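Local coordinates for protein protoporphyrinogen oxidase (Exiguobacterium sibiricum, PDB 3LOV) that probably oxidises coproporphyrinogen III to coproporphyrin III with molecular oxygen in heme b biosynthesis, using a bound FAD cofactor, at residues V332-I346 against V359-L372. Sequence-based numbering, arbitrary orientation.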
ATOM      1  N   VAL A 332      12.115 -10.314   4.066  1.00 22.39           N
ATOM      2  CA  VAL A 332      12.341 -11.567   4.782  1.00 20.97           C
ATOM      3  C   VAL A 332      11.405 -12.686   4.309  1.00 21.67           C
ATOM      4  O   VAL A 332      10.175 -12.525   4.216  1.00 17.89           O
ATOM      5  CB  VAL A 332      12.165 -11.389   6.308  1.00 23.42           C
ATOM      6  CG1 VAL A 332      12.539 -12.702   7.107  1.00 19.64           C
ATOM      7  CG2 VAL A 332      12.969 -10.182   6.778  1.00 21.61           C
ATOM      8  N   ASN A 333      11.990 -13.850   4.048  1.00 22.03           N
ATOM      9  CA  ASN A 333      11.186 -15.029   3.762  1.00 22.54           C
ATOM     10  C   ASN A 333      10.393 -15.383   5.034  1.00 22.86           C
ATOM     11  O   ASN A 333      10.947 -15.419   6.136  1.00 22.35           O
ATOM     12  CB  ASN A 333      12.057 -16.186   3.308  1.00 19.74           C
ATOM     13  CG  ASN A 333      11.242 -17.398   2.880  1.00 25.15           C
ATOM     14  OD1 ASN A 333      10.296 -17.812   3.566  1.00 19.87           O
ATOM     15  ND2 ASN A 333      11.602 -17.973   1.742  1.00 27.71           N
ATOM     16  N   ARG A 334       9.096 -15.585   4.861  1.00 22.77           N
ATOM     17  CA  ARG A 334       8.169 -15.841   5.969  1.00 20.93           C
ATOM     18  C   ARG A 334       8.529 -17.120   6.751  1.00 22.32           C
ATOM     19  O   ARG A 334       8.146 -17.268   7.929  1.00 19.07           O
ATOM     20  CB  ARG A 334       6.762 -15.988   5.406  1.00 20.43           C
ATOM     21  CG  ARG A 334       6.558 -17.276   4.603  1.00 18.55           C
ATOM     22  CD  ARG A 334       5.367 -17.168   3.610  1.00 22.96           C
ATOM     23  NE  ARG A 334       4.142 -16.810   4.301  1.00 21.18           N
ATOM     24  CZ  ARG A 334       2.974 -16.571   3.698  1.00 27.66           C
ATOM     25  NH1 ARG A 334       2.848 -16.627   2.383  1.00 25.17           N
ATOM     26  NH2 ARG A 334       1.917 -16.264   4.425  1.00 29.12           N
ATOM     27  N   ARG A 335       9.254 -18.040   6.106  1.00 22.51           N
ATOM     28  CA  ARG A 335       9.719 -19.253   6.773  1.00 25.91           C
ATOM     29  C   ARG A 335      10.862 -19.043   7.765  1.00 28.11           C
ATOM     30  O   ARG A 335      11.121 -19.935   8.563  1.00 27.46           O
ATOM     31  CB  ARG A 335      10.130 -20.330   5.745  1.00 27.66           C
ATOM     32  CG  ARG A 335       8.987 -20.765   4.880  1.00 25.17           C
ATOM     33  CD  ARG A 335       9.470 -21.491   3.609  1.00 20.88           C
ATOM     34  NE  ARG A 335       8.318 -21.666   2.741  1.00 18.28           N
ATOM     35  CZ  ARG A 335       7.734 -20.690   2.048  1.00 19.75           C
ATOM     36  NH1 ARG A 335       8.210 -19.437   2.117  1.00 19.36           N
ATOM     37  NH2 ARG A 335       6.668 -20.955   1.292  1.00 20.80           N
ATOM     38  N   ALA A 336      11.534 -17.890   7.733  1.00 25.95           N
ATOM     39  CA  ALA A 336      12.791 -17.714   8.490  1.00 24.85           C
ATOM     40  C   ALA A 336      12.471 -17.341   9.927  1.00 22.84           C
ATOM     41  O   ALA A 336      11.413 -16.805  10.174  1.00 24.60           O
ATOM     42  CB  ALA A 336      13.701 -16.623   7.831  1.00 20.26           C
ATOM     43  N   PRO A 337      13.399 -17.569  10.877  1.00 25.11           N
ATOM     44  CA  PRO A 337      13.057 -17.305  12.294  1.00 26.59           C
ATOM     45  C   PRO A 337      13.204 -15.840  12.741  1.00 27.58           C
ATOM     46  O   PRO A 337      14.113 -15.513  13.514  1.00 28.17           O
ATOM     47  CB  PRO A 337      14.014 -18.248  13.042  1.00 29.96           C
ATOM     48  CG  PRO A 337      15.213 -18.325  12.145  1.00 23.89           C
ATOM     49  CD  PRO A 337      14.667 -18.313  10.755  1.00 26.11           C
ATOM     50  N   TYR A 338      12.316 -14.966  12.245  1.00 25.88           N
ATOM     51  CA  TYR A 338      12.368 -13.529  12.530  1.00 25.57           C
ATOM     52  C   TYR A 338      10.974 -12.973  12.703  1.00 25.13           C
ATOM     53  O   TYR A 338      10.035 -13.473  12.124  1.00 26.66           O
ATOM     54  CB  TYR A 338      13.064 -12.761  11.393  1.00 26.48           C
ATOM     55  CG  TYR A 338      14.459 -13.219  11.135  1.00 23.28           C
ATOM     56  CD1 TYR A 338      15.505 -12.758  11.929  1.00 27.57           C
ATOM     57  CD2 TYR A 338      14.741 -14.116  10.135  1.00 23.70           C
ATOM     58  CE1 TYR A 338      16.802 -13.170  11.727  1.00 29.71           C
ATOM     59  CE2 TYR A 338      16.042 -14.552   9.922  1.00 29.55           C
ATOM     60  CZ  TYR A 338      17.072 -14.066  10.725  1.00 29.47           C
ATOM     61  OH  TYR A 338      18.376 -14.478  10.543  1.00 29.89           O
ATOM     62  N   SER A 339      10.861 -11.938  13.514  1.00 26.74           N
ATOM     63  CA  SER A 339       9.643 -11.173  13.642  1.00 26.62           C
ATOM     64  C   SER A 339       9.480 -10.152  12.525  1.00 27.52           C
ATOM     65  O   SER A 339       8.362  -9.917  12.083  1.00 30.55           O
ATOM     66  CB  SER A 339       9.642 -10.460  14.994  1.00 29.36           C
ATOM     67  OG  SER A 339       9.720 -11.403  16.055  1.00 30.41           O
ATOM     68  N   ILE A 340      10.569  -9.556  12.039  1.00 25.84           N
ATOM     69  CA  ILE A 340      10.455  -8.557  10.986  1.00 26.33           C
ATOM     70  C   ILE A 340      10.238  -9.143   9.580  1.00 27.20           C
ATOM     71  O   ILE A 340      10.845 -10.147   9.210  1.00 26.45           O
ATOM     72  CB  ILE A 340      11.627  -7.547  10.985  1.00 28.27           C
ATOM     73  CG1 ILE A 340      12.966  -8.166  10.575  1.00 28.18           C
ATOM     74  CG2 ILE A 340      11.774  -6.925  12.340  1.00 30.34           C
ATOM     75  CD1 ILE A 340      14.159  -7.133  10.691  1.00 26.10           C
ATOM     76  N   THR A 341       9.366  -8.503   8.798  1.00 23.41           N
ATOM     77  CA  THR A 341       9.099  -8.934   7.431  1.00 21.28           C
ATOM     78  C   THR A 341       9.953  -8.185   6.406  1.00 23.08           C
ATOM     79  O   THR A 341      10.104  -8.640   5.262  1.00 25.07           O
ATOM     80  CB  THR A 341       7.641  -8.684   7.082  1.00 23.25           C
ATOM     81  OG1 THR A 341       7.448  -7.279   6.941  1.00 23.32           O
ATOM     82  CG2 THR A 341       6.678  -9.235   8.235  1.00 14.82           C
ATOM     83  N   ALA A 342      10.486  -7.029   6.801  1.00 22.52           N
ATOM     84  CA  ALA A 342      11.342  -6.206   5.933  1.00 23.17           C
ATOM     85  C   ALA A 342      12.015  -5.165   6.790  1.00 22.76           C
ATOM     86  O   ALA A 342      11.573  -4.913   7.906  1.00 25.42           O
ATOM     87  CB  ALA A 342      10.527  -5.521   4.792  1.00 21.22           C
ATOM     88  N   CYS A 343      13.109  -4.606   6.296  1.00 22.53           N
ATOM     89  CA  CYS A 343      13.789  -3.480   6.937  1.00 23.34           C
ATOM     90  C   CYS A 343      14.415  -2.593   5.876  1.00 27.98           C
ATOM     91  O   CYS A 343      14.931  -3.098   4.874  1.00 28.32           O
ATOM     92  CB  CYS A 343      14.890  -3.928   7.867  1.00 23.28           C
ATOM     93  SG  CYS A 343      15.646  -2.557   8.813  1.00 29.30           S
ATOM     94  N   THR A 344      14.362  -1.282   6.096  1.00 28.57           N
ATOM     95  CA  THR A 344      14.937  -0.331   5.147  1.00 30.18           C
ATOM     96  C   THR A 344      15.958   0.544   5.853  1.00 27.72           C
ATOM     97  O   THR A 344      15.746   0.940   7.006  1.00 23.93           O
ATOM     98  CB  THR A 344      13.868   0.595   4.579  1.00 30.72           C
ATOM     99  OG1 THR A 344      12.849  -0.186   3.958  1.00 33.57           O
ATOM    100  CG2 THR A 344      14.477   1.571   3.582  1.00 31.49           C
ATOM    101  N   ALA A 345      17.062   0.806   5.149  1.00 26.61           N
ATOM    102  CA  ALA A 345      18.044   1.784   5.560  1.00 27.05           C
ATOM    103  C   ALA A 345      17.553   3.098   4.992  1.00 26.26           C
ATOM    104  O   ALA A 345      17.928   3.484   3.887  1.00 23.16           O
ATOM    105  CB  ALA A 345      19.442   1.429   5.014  1.00 26.50           C
ATOM    106  N   ILE A 346      16.661   3.739   5.745  1.00 25.73           N
ATOM    107  CA  ILE A 346      16.004   4.974   5.351  1.00 26.88           C
ATOM    108  C   ILE A 346      16.994   6.021   4.835  1.00 28.18           C
ATOM    109  O   ILE A 346      16.751   6.696   3.826  1.00 24.15           O
ATOM    110  CB  ILE A 346      15.284   5.612   6.571  1.00 28.57           C
ATOM    111  CG1 ILE A 346      13.992   4.873   6.949  1.00 34.29           C
ATOM    112  CG2 ILE A 346      14.980   7.087   6.302  1.00 25.27           C
ATOM    113  CD1 ILE A 346      13.224   4.253   5.819  1.00 30.80           C
ATOM    114  N   VAL A 359      19.564   5.323   9.886  1.00 30.60           N
ATOM    115  CA  VAL A 359      18.197   5.073  10.327  1.00 28.72           C
ATOM    116  C   VAL A 359      17.652   3.825   9.675  1.00 26.30           C
ATOM    117  O   VAL A 359      17.640   3.722   8.436  1.00 22.96           O
ATOM    118  CB  VAL A 359      17.311   6.255  10.004  1.00 27.81           C
ATOM    119  CG1 VAL A 359      15.886   6.018  10.531  1.00 24.99           C
ATOM    120  CG2 VAL A 359      17.943   7.556  10.585  1.00 27.93           C
ATOM    121  N   LEU A 360      17.199   2.893  10.519  1.00 25.04           N
ATOM    122  CA  LEU A 360      16.613   1.637  10.064  1.00 24.29           C
ATOM    123  C   LEU A 360      15.094   1.668  10.342  1.00 24.46           C
ATOM    124  O   LEU A 360      14.656   2.069  11.414  1.00 27.08           O
ATOM    125  CB  LEU A 360      17.297   0.417  10.723  1.00 23.82           C
ATOM    126  CG  LEU A 360      18.818   0.169  10.503  1.00 26.40           C
ATOM    127  CD1 LEU A 360      19.308  -1.093  11.245  1.00 21.42           C
ATOM    128  CD2 LEU A 360      19.176   0.042   9.019  1.00 18.77           C
ATOM    129  N   ARG A 361      14.289   1.285   9.359  1.00 22.14           N
ATOM    130  CA  ARG A 361      12.820   1.149   9.558  1.00 22.91           C
ATOM    131  C   ARG A 361      12.426  -0.303   9.286  1.00 21.99           C
ATOM    132  O   ARG A 361      12.528  -0.761   8.157  1.00 23.84           O
ATOM    133  CB  ARG A 361      11.976   2.104   8.678  1.00 20.42           C
ATOM    134  CG  ARG A 361      10.457   2.084   9.079  1.00 22.87           C
ATOM    135  CD  ARG A 361       9.580   3.214   8.537  1.00 18.31           C
ATOM    136  NE  ARG A 361       9.189   3.009   7.154  1.00 23.82           N
ATOM    137  CZ  ARG A 361       8.026   3.403   6.607  1.00 27.10           C
ATOM    138  NH1 ARG A 361       7.097   4.056   7.306  1.00 23.97           N
ATOM    139  NH2 ARG A 361       7.789   3.130   5.340  1.00 26.24           N
ATOM    140  N   ALA A 362      12.061  -1.027  10.340  1.00 21.97           N
ATOM    141  CA  ALA A 362      11.596  -2.407  10.226  1.00 22.88           C
ATOM    142  C   ALA A 362      10.060  -2.445  10.192  1.00 23.49           C
ATOM    143  O   ALA A 362       9.391  -1.623  10.796  1.00 23.46           O
ATOM    144  CB  ALA A 362      12.157  -3.282  11.355  1.00 18.77           C
ATOM    145  N   PHE A 363       9.520  -3.387   9.425  1.00 25.15           N
ATOM    146  CA  PHE A 363       8.088  -3.661   9.387  1.00 22.76           C
ATOM    147  C   PHE A 363       7.814  -4.990  10.089  1.00 23.66           C
ATOM    148  O   PHE A 363       8.623  -5.940   9.994  1.00 22.06           O
ATOM    149  CB  PHE A 363       7.606  -3.762   7.945  1.00 22.61           C
ATOM    150  CG  PHE A 363       7.658  -2.459   7.195  1.00 22.11           C
ATOM    151  CD1 PHE A 363       8.859  -1.948   6.746  1.00 31.04           C
ATOM    152  CD2 PHE A 363       6.496  -1.765   6.907  1.00 31.61           C
ATOM    153  CE1 PHE A 363       8.903  -0.749   6.033  1.00 36.54           C
ATOM    154  CE2 PHE A 363       6.538  -0.548   6.186  1.00 30.57           C
ATOM    155  CZ  PHE A 363       7.721  -0.060   5.755  1.00 29.44           C
ATOM    156  N   VAL A 364       6.686  -5.053  10.793  1.00 19.78           N
ATOM    157  CA  VAL A 364       6.231  -6.268  11.504  1.00 20.79           C
ATOM    158  C   VAL A 364       4.746  -6.464  11.203  1.00 21.92           C
ATOM    159  O   VAL A 364       3.975  -5.501  11.270  1.00 23.71           O
ATOM    160  CB  VAL A 364       6.412  -6.154  13.057  1.00 19.09           C
ATOM    161  CG1 VAL A 364       5.701  -7.324  13.768  1.00 25.64           C
ATOM    162  CG2 VAL A 364       7.908  -6.130  13.462  1.00 17.54           C
ATOM    163  N   GLY A 365       4.348  -7.696  10.875  1.00 20.87           N
ATOM    164  CA  GLY A 365       2.964  -8.024  10.621  1.00 22.53           C
ATOM    165  C   GLY A 365       2.762  -8.688   9.272  1.00 23.09           C
ATOM    166  O   GLY A 365       3.221  -8.173   8.262  1.00 20.71           O
ATOM    167  N   ARG A 366       2.104  -9.850   9.278  1.00 21.08           N
ATOM    168  CA  ARG A 366       1.691 -10.579   8.052  1.00 21.72           C
ATOM    169  C   ARG A 366       0.263 -11.059   8.193  1.00 19.83           C
ATOM    170  O   ARG A 366      -0.243 -11.154   9.318  1.00 19.54           O
ATOM    171  CB  ARG A 366       2.562 -11.840   7.852  1.00 19.50           C
ATOM    172  CG  ARG A 366       4.055 -11.608   7.807  1.00 19.37           C
ATOM    173  CD  ARG A 366       4.729 -12.942   7.611  1.00 25.45           C
ATOM    174  NE  ARG A 366       6.169 -12.815   7.522  1.00 25.59           N
ATOM    175  CZ  ARG A 366       6.830 -12.520   6.405  1.00 26.62           C
ATOM    176  NH1 ARG A 366       6.182 -12.328   5.275  1.00 23.96           N
ATOM    177  NH2 ARG A 366       8.143 -12.398   6.437  1.00 24.08           N
ATOM    178  N   PRO A 367      -0.376 -11.429   7.078  1.00 20.27           N
ATOM    179  CA  PRO A 367      -1.731 -11.952   7.217  1.00 24.04           C
ATOM    180  C   PRO A 367      -1.721 -13.304   7.975  1.00 25.20           C
ATOM    181  O   PRO A 367      -0.923 -14.227   7.665  1.00 22.13           O
ATOM    182  CB  PRO A 367      -2.194 -12.126   5.769  1.00 22.52           C
ATOM    183  CG  PRO A 367      -0.903 -12.206   4.984  1.00 27.13           C
ATOM    184  CD  PRO A 367       0.014 -11.290   5.665  1.00 22.95           C
ATOM    185  N   GLY A 368      -2.546 -13.370   9.009  1.00 21.58           N
ATOM    186  CA  GLY A 368      -2.630 -14.545   9.829  1.00 22.97           C
ATOM    187  C   GLY A 368      -1.520 -14.625  10.853  1.00 25.05           C
ATOM    188  O   GLY A 368      -1.494 -15.566  11.640  1.00 26.88           O
ATOM    189  N   ASN A 369      -0.636 -13.625  10.904  1.00 22.38           N
ATOM    190  CA  ASN A 369       0.506 -13.654  11.824  1.00 21.67           C
ATOM    191  C   ASN A 369       0.957 -12.231  12.105  1.00 22.86           C
ATOM    192  O   ASN A 369       1.868 -11.723  11.462  1.00 22.32           O
ATOM    193  CB  ASN A 369       1.601 -14.510  11.152  1.00 19.60           C
ATOM    194  CG  ASN A 369       2.904 -14.617  11.948  1.00 17.95           C
ATOM    195  OD1 ASN A 369       2.982 -14.277  13.122  1.00 22.89           O
ATOM    196  ND2 ASN A 369       3.960 -15.107  11.263  1.00 16.65           N
ATOM    197  N   ASP A 370       0.259 -11.554  13.013  1.00 24.21           N
ATOM    198  CA  ASP A 370       0.549 -10.147  13.289  1.00 24.05           C
ATOM    199  C   ASP A 370       0.358  -9.804  14.769  1.00 25.47           C
ATOM    200  O   ASP A 370       0.155  -8.627  15.125  1.00 22.27           O
ATOM    201  CB  ASP A 370      -0.337  -9.238  12.407  1.00 18.90           C
ATOM    202  CG  ASP A 370      -1.820  -9.445  12.649  1.00 25.99           C
ATOM    203  OD1 ASP A 370      -2.154 -10.287  13.476  1.00 25.39           O
ATOM    204  OD2 ASP A 370      -2.661  -8.783  11.998  1.00 26.80           O
ATOM    205  N   HIS A 371       0.435 -10.825  15.626  1.00 26.05           N
ATOM    206  CA  HIS A 371       0.150 -10.620  17.049  1.00 26.30           C
ATOM    207  C   HIS A 371       1.107  -9.619  17.686  1.00 22.93           C
ATOM    208  O   HIS A 371       0.707  -8.893  18.574  1.00 22.62           O
ATOM    209  CB  HIS A 371       0.233 -11.947  17.826  1.00 29.40           C
ATOM    210  CG  HIS A 371       1.613 -12.289  18.272  1.00 31.02           C
ATOM    211  ND1 HIS A 371       2.551 -12.838  17.422  1.00 32.64           N
ATOM    212  CD2 HIS A 371       2.223 -12.143  19.473  1.00 36.17           C
ATOM    213  CE1 HIS A 371       3.679 -13.018  18.086  1.00 43.13           C
ATOM    214  NE2 HIS A 371       3.505 -12.608  19.331  1.00 32.53           N
ATOM    215  N   LEU A 372       2.376  -9.613  17.268  1.00 23.92           N
ATOM    216  CA  LEU A 372       3.341  -8.621  17.789  1.00 26.54           C
ATOM    217  C   LEU A 372       2.840  -7.190  17.705  1.00 25.87           C
ATOM    218  O   LEU A 372       3.230  -6.381  18.547  1.00 24.95           O
ATOM    219  CB  LEU A 372       4.692  -8.674  17.089  1.00 28.53           C
ATOM    220  CG  LEU A 372       5.746  -9.603  17.673  1.00 35.52           C
ATOM    221  CD1 LEU A 372       7.038  -9.403  16.903  1.00 28.23           C
ATOM    222  CD2 LEU A 372       5.941  -9.346  19.175  1.00 29.47           C
TER
HETATM  223  O   HOH W   1       8.135 -10.987   3.315  1.00 31.85           O
HETATM  224  O   HOH W   2       9.186 -12.332   8.970  1.00 28.82           O
HETATM  225  O   HOH W   3       4.920  -6.322   7.668  1.00 23.55           O
HETATM  226  O   HOH W   4      10.748   2.105   4.501  1.00 20.91           O
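The carbonyl oxygen of Val332 takes two donors: Arg366 NH2, 3.0 Å from Val332 O, and a water that also accepts from Arg366 NH1. NH2 approaches from above the carbonyl plane, 49° out of it, while the oxygen stays near the plane of the guanidinium. A second water accepts from NH2 and can donate to Ile340 O, so the planar head of Arg366 may bridge both arms of the hairpin between strands 329-332 and 340-345. Its chain runs extended from CG to NE, with chi2 and chi3 near 180°, which gives it the length to get there. Carbon lies over the rim of each face: Thr341 CG2 3.6 Å above one, Arg334 CA over the opposite one. Arg334 turns its own charged end away to Asn178. Thr341 OG1 and Gly365 O share a further water, and phi of 126° at Gly365 suits a residue without a side chain.

The chain turns at Thr341, whose N reaches Phe363 O at 2.9 Å; from Ala342 the strands run antiparallel within the mixed sheet. Thr344 and Arg361 form a hydrogen-bonded pair, with Arg361 N 2.8 Å from Thr344 O. Cys343 and Ala362 form a non-hydrogen-bonded pair, CA atoms 4.1 Å apart, and their small side chains share one face with Leu360. The other face carries Thr344, Arg361 and Phe363. Here Phe363 CE2 sits 3.9 Å above the guanidinium plane of Arg361, whose NE gives a hydrogen to a water near Thr344 OG1. This face looks toward the cofactor, the side chain of Phe363 lying about 5 Å from the bound FAD. Arg361 NH1 bonds Gly58 O, which probably offsets part of a buried charge while linking the sheet to the loop carrying FAD-binding Asp60.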